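Local coordinates for prefoldin beta subunit 1 (Thermococcus sp., PDB 2ZQM), which acts as a molecular chaperone that stabilises a range of proteins and seems to serve archaeal de novo protein folding without ATP, at the interface of chains A and B. Residues are numbered along the deposited sequence; one frame, centred on the assembly and turned at random. Chains: chain A/B, Prefoldin beta subunit 1.

Contact 1: the interface of chains A and B. Residues chain A 54, 56; chain B 56, 63-65.
Strand 55-59 of chain A, with A:Val54 in the loop just before it, runs antiparallel to strand 62-66 of chain B, the second strand of that chain's hairpin, which also holds B:Tyr56 on its first strand. The pairing centres on A:Tyr56 and B:Ile63, whose backbones exchange two hydrogen bonds. The amide N of A:Tyr56 gives to the carbonyl O of B:Ile63 at 2.9 Å, lying in the carbonyl plane with a nearly straight 164° at the hydrogen. In return B:Ile63 N gives to A:Tyr56 O at 2.8 Å, this time tilted 33° from the carbonyl plane. Beside the pair a water continues the join, bridging the carbonyl O of A:Val54 and the amide N of B:Lys65, so these backbone groups are linked without touching. The side chains of the bridged residues stand on the same side of the sheet, CB of A:Tyr56 being 4.0 Å from CB of B:Ile63. Beta-branched and aromatic residues favour extended strands, and the bulk of these two on one side of the sheet may help to shield the bonds. One methyl of A:Val54, CG1, sits between the backbone N and the carbonyl carbon (chi1 61°) and meets both CB and CE of B:Lys65, the CE contact being 3.8 Å. The lysine chain bends at chi3, which brings CE back toward that methyl; a further bend at chi4 sets only the amine. Its methylenes CB and CE offer the valine an apolar surface, which a short polar residue could not do. Within chain B, CG of the same lysine lies 3.9 Å above one face of the B:Tyr56 ring, toward its rim, an arrangement that should steady the lysine for its contact with the valine. The site joins strands of two beta subunits edge to edge; prefoldin subunits assemble through their hairpins, and this pairing may reflect that tendency, although the structure alone does not show that the four-copy assembly is the working form.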
# COMPACT_ATOMS: atom_id res chain seq x y z
N VAL A 54 -15.26 30.58 4.21
CA VAL A 54 -16.14 29.42 4.10
C VAL A 54 -15.29 28.14 4.23
O VAL A 54 -14.25 28.01 3.58
CB VAL A 54 -16.87 29.42 2.73
CG1 VAL A 54 -15.86 29.35 1.59
CG2 VAL A 54 -17.83 28.24 2.67
N TYR A 56 -15.54 23.70 4.56
CA TYR A 56 -16.31 22.44 4.52
C TYR A 56 -15.38 21.36 5.05
O TYR A 56 -14.17 21.48 4.96
CB TYR A 56 -16.71 22.07 3.08
CG TYR A 56 -17.72 22.99 2.45
CD1 TYR A 56 -19.09 22.70 2.48
CD2 TYR A 56 -17.32 24.19 1.86
CE1 TYR A 56 -20.03 23.59 1.95
CE2 TYR A 56 -18.24 25.08 1.33
CZ TYR A 56 -19.59 24.78 1.37
OH TYR A 56 -20.50 25.67 0.85
N TYR B 56 -12.05 25.49 -5.39
CA TYR B 56 -11.88 25.16 -3.97
C TYR B 56 -10.64 24.29 -3.87
O TYR B 56 -10.27 23.62 -4.82
CB TYR B 56 -13.07 24.35 -3.43
CG TYR B 56 -14.37 25.12 -3.36
CD1 TYR B 56 -14.77 25.75 -2.18
CD2 TYR B 56 -15.18 25.26 -4.49
CE1 TYR B 56 -15.95 26.50 -2.13
CE2 TYR B 56 -16.35 26.01 -4.45
CZ TYR B 56 -16.73 26.63 -3.27
OH TYR B 56 -17.88 27.38 -3.25
N ILE B 63 -12.04 21.65 3.12
CA ILE B 63 -12.17 22.21 1.79
C ILE B 63 -12.44 23.70 1.94
O ILE B 63 -13.38 24.09 2.62
CB ILE B 63 -13.34 21.55 1.03
CG1 ILE B 63 -12.99 20.07 0.78
CG2 ILE B 63 -13.64 22.31 -0.29
CD1 ILE B 63 -14.17 19.20 0.36
N VAL B 64 -11.59 24.52 1.34
CA VAL B 64 -11.78 25.97 1.42
C VAL B 64 -11.77 26.60 0.03
O VAL B 64 -11.26 26.02 -0.93
CB VAL B 64 -10.70 26.64 2.29
CG1 VAL B 64 -10.79 26.10 3.71
CG2 VAL B 64 -9.33 26.39 1.70
N LYS B 65 -12.34 27.78 -0.08
CA LYS B 65 -12.39 28.42 -1.37
C LYS B 65 -11.03 29.03 -1.70
O LYS B 65 -10.30 29.47 -0.82
CB LYS B 65 -13.48 29.50 -1.38
CG LYS B 65 -13.97 29.87 -2.78
CD LYS B 65 -14.93 31.05 -2.76
CE LYS B 65 -16.16 30.78 -1.92
NZ LYS B 65 -17.04 29.73 -2.50
O HOH W 1 -12.80 29.45 2.00

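Contact 2: the interface of chains A and B. Residues chain A 42, 45-46, 49; chain B 57, 59, 64.
A:Glu45 extends CG anti to its own amide nitrogen (chi1 168°), which carries its carboxylate off helix 6-47 of chain A toward the hairpin of chain B, while B:Lys57 starts with CG between the backbone N and carbonyl carbon (chi1 61°) and reaches out from the opposite direction. The two ends meet in a salt bridge: the amine NZ of B:Lys57 hydrogen-bonds OE2 of the A:Glu45 carboxylate at 3.0 Å, through the syn lone pair of OE2, which faces OE1. That other oxygen, OE1, is 3.1 Å from a water, which in turn lies 3.2 Å from the lysine NZ. Direct and bridged links together probably limit rotation of the carboxylate. Both residues are long enough to bridge the space between helix and strand, a reason for this pair here. Next to the glutamate lies B:Val59 of strand 55-59. Its CG2 approaches the carboxyl carbon CD of A:Glu45 at 3.7 Å, and its other methyl, CG1, meets CA of A:Ala42 at 3.9 Å and CD1 of A:Ile46 at 4.0 Å. The small alanine lets the valine methyl come close to the helix backbone, whereas the longer isoleucine runs antiparallel alongside the valine, its CD1 reaching CG1. Farther along, A:Leu49 in the loop after the helix presses its CD1 on CG1 of B:Val64 at 3.7 Å. That valine methyl also comes near the tip of the isoleucine, which thus packs against both valines. With an alanine in place of A:Glu45, the amine of B:Lys57 would probably be left without its carboxylate mate and CG2 of B:Val59 without the group that covers it. The site fastens the hairpin of one subunit to the helix end of its neighbour, an apolar patch bordered by an ion pair, and is likely to help set the angle at which the coiled-coil arm leaves the assembly.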
# COMPACT_ATOMS: atom_id res chain seq x y z
N ALA A 42 -1.63 21.80 8.23
CA ALA A 42 -3.03 22.08 7.95
C ALA A 42 -3.58 23.15 8.90
O ALA A 42 -4.32 24.03 8.50
CB ALA A 42 -3.84 20.80 8.07
N GLU A 45 -2.28 26.59 8.01
CA GLU A 45 -3.01 27.12 6.87
C GLU A 45 -4.42 27.55 7.19
O GLU A 45 -4.86 28.61 6.74
CB GLU A 45 -3.02 26.09 5.73
CG GLU A 45 -4.01 26.44 4.62
CD GLU A 45 -3.56 25.95 3.24
OE1 GLU A 45 -2.72 25.03 3.17
OE2 GLU A 45 -4.06 26.50 2.24
N ILE A 46 -5.14 26.76 7.98
CA ILE A 46 -6.51 27.14 8.30
C ILE A 46 -6.51 28.38 9.20
O ILE A 46 -7.36 29.25 9.08
CB ILE A 46 -7.27 25.98 9.00
CG1 ILE A 46 -7.43 24.81 8.02
CG2 ILE A 46 -8.64 26.47 9.52
CD1 ILE A 46 -8.21 25.15 6.76
N LEU A 49 -6.63 31.82 7.49
CA LEU A 49 -7.85 32.25 6.80
C LEU A 49 -8.62 33.36 7.53
O LEU A 49 -8.54 33.47 8.76
CB LEU A 49 -8.80 31.07 6.63
CG LEU A 49 -8.32 29.85 5.85
CD1 LEU A 49 -9.38 28.77 5.93
CD2 LEU A 49 -8.05 30.23 4.41
N LYS B 57 -9.98 24.29 -2.72
CA LYS B 57 -8.81 23.46 -2.56
C LYS B 57 -8.97 22.65 -1.28
O LYS B 57 -9.71 23.04 -0.38
CB LYS B 57 -7.53 24.30 -2.48
CG LYS B 57 -7.48 25.29 -1.33
CD LYS B 57 -6.10 25.95 -1.22
CE LYS B 57 -5.02 24.93 -0.87
NZ LYS B 57 -3.66 25.55 -0.62
N VAL B 59 -7.46 21.02 2.20
CA VAL B 59 -6.42 21.25 3.20
C VAL B 59 -6.67 20.11 4.18
O VAL B 59 -7.48 20.22 5.10
CB VAL B 59 -6.61 22.60 3.92
CG1 VAL B 59 -5.51 22.77 4.98
CG2 VAL B 59 -6.55 23.74 2.89
N VAL B 64 -11.59 24.52 1.34
CA VAL B 64 -11.78 25.97 1.42
C VAL B 64 -11.77 26.60 0.03
O VAL B 64 -11.26 26.02 -0.93
CB VAL B 64 -10.70 26.64 2.29
CG1 VAL B 64 -10.79 26.10 3.71
CG2 VAL B 64 -9.33 26.39 1.70
O HOH W 2 -1.78 23.35 0.72

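Contact 1 and contact 2 lie side by side, the centres of their C-alpha atoms about 8 Å apart, and B:Val64 belongs to both. Each draws on both strands of the chain B hairpin. In contact 1 that hairpin is held along an edge by a strand of chain A; in contact 2 it rests on the end of the first long helix of chain A and the loop beyond. Gripped in two ways, it is unlikely to swing freely, so strand pairing and helix packing together would fix one subunit against the next in the four-chain assembly, from which the coiled-coil arms project.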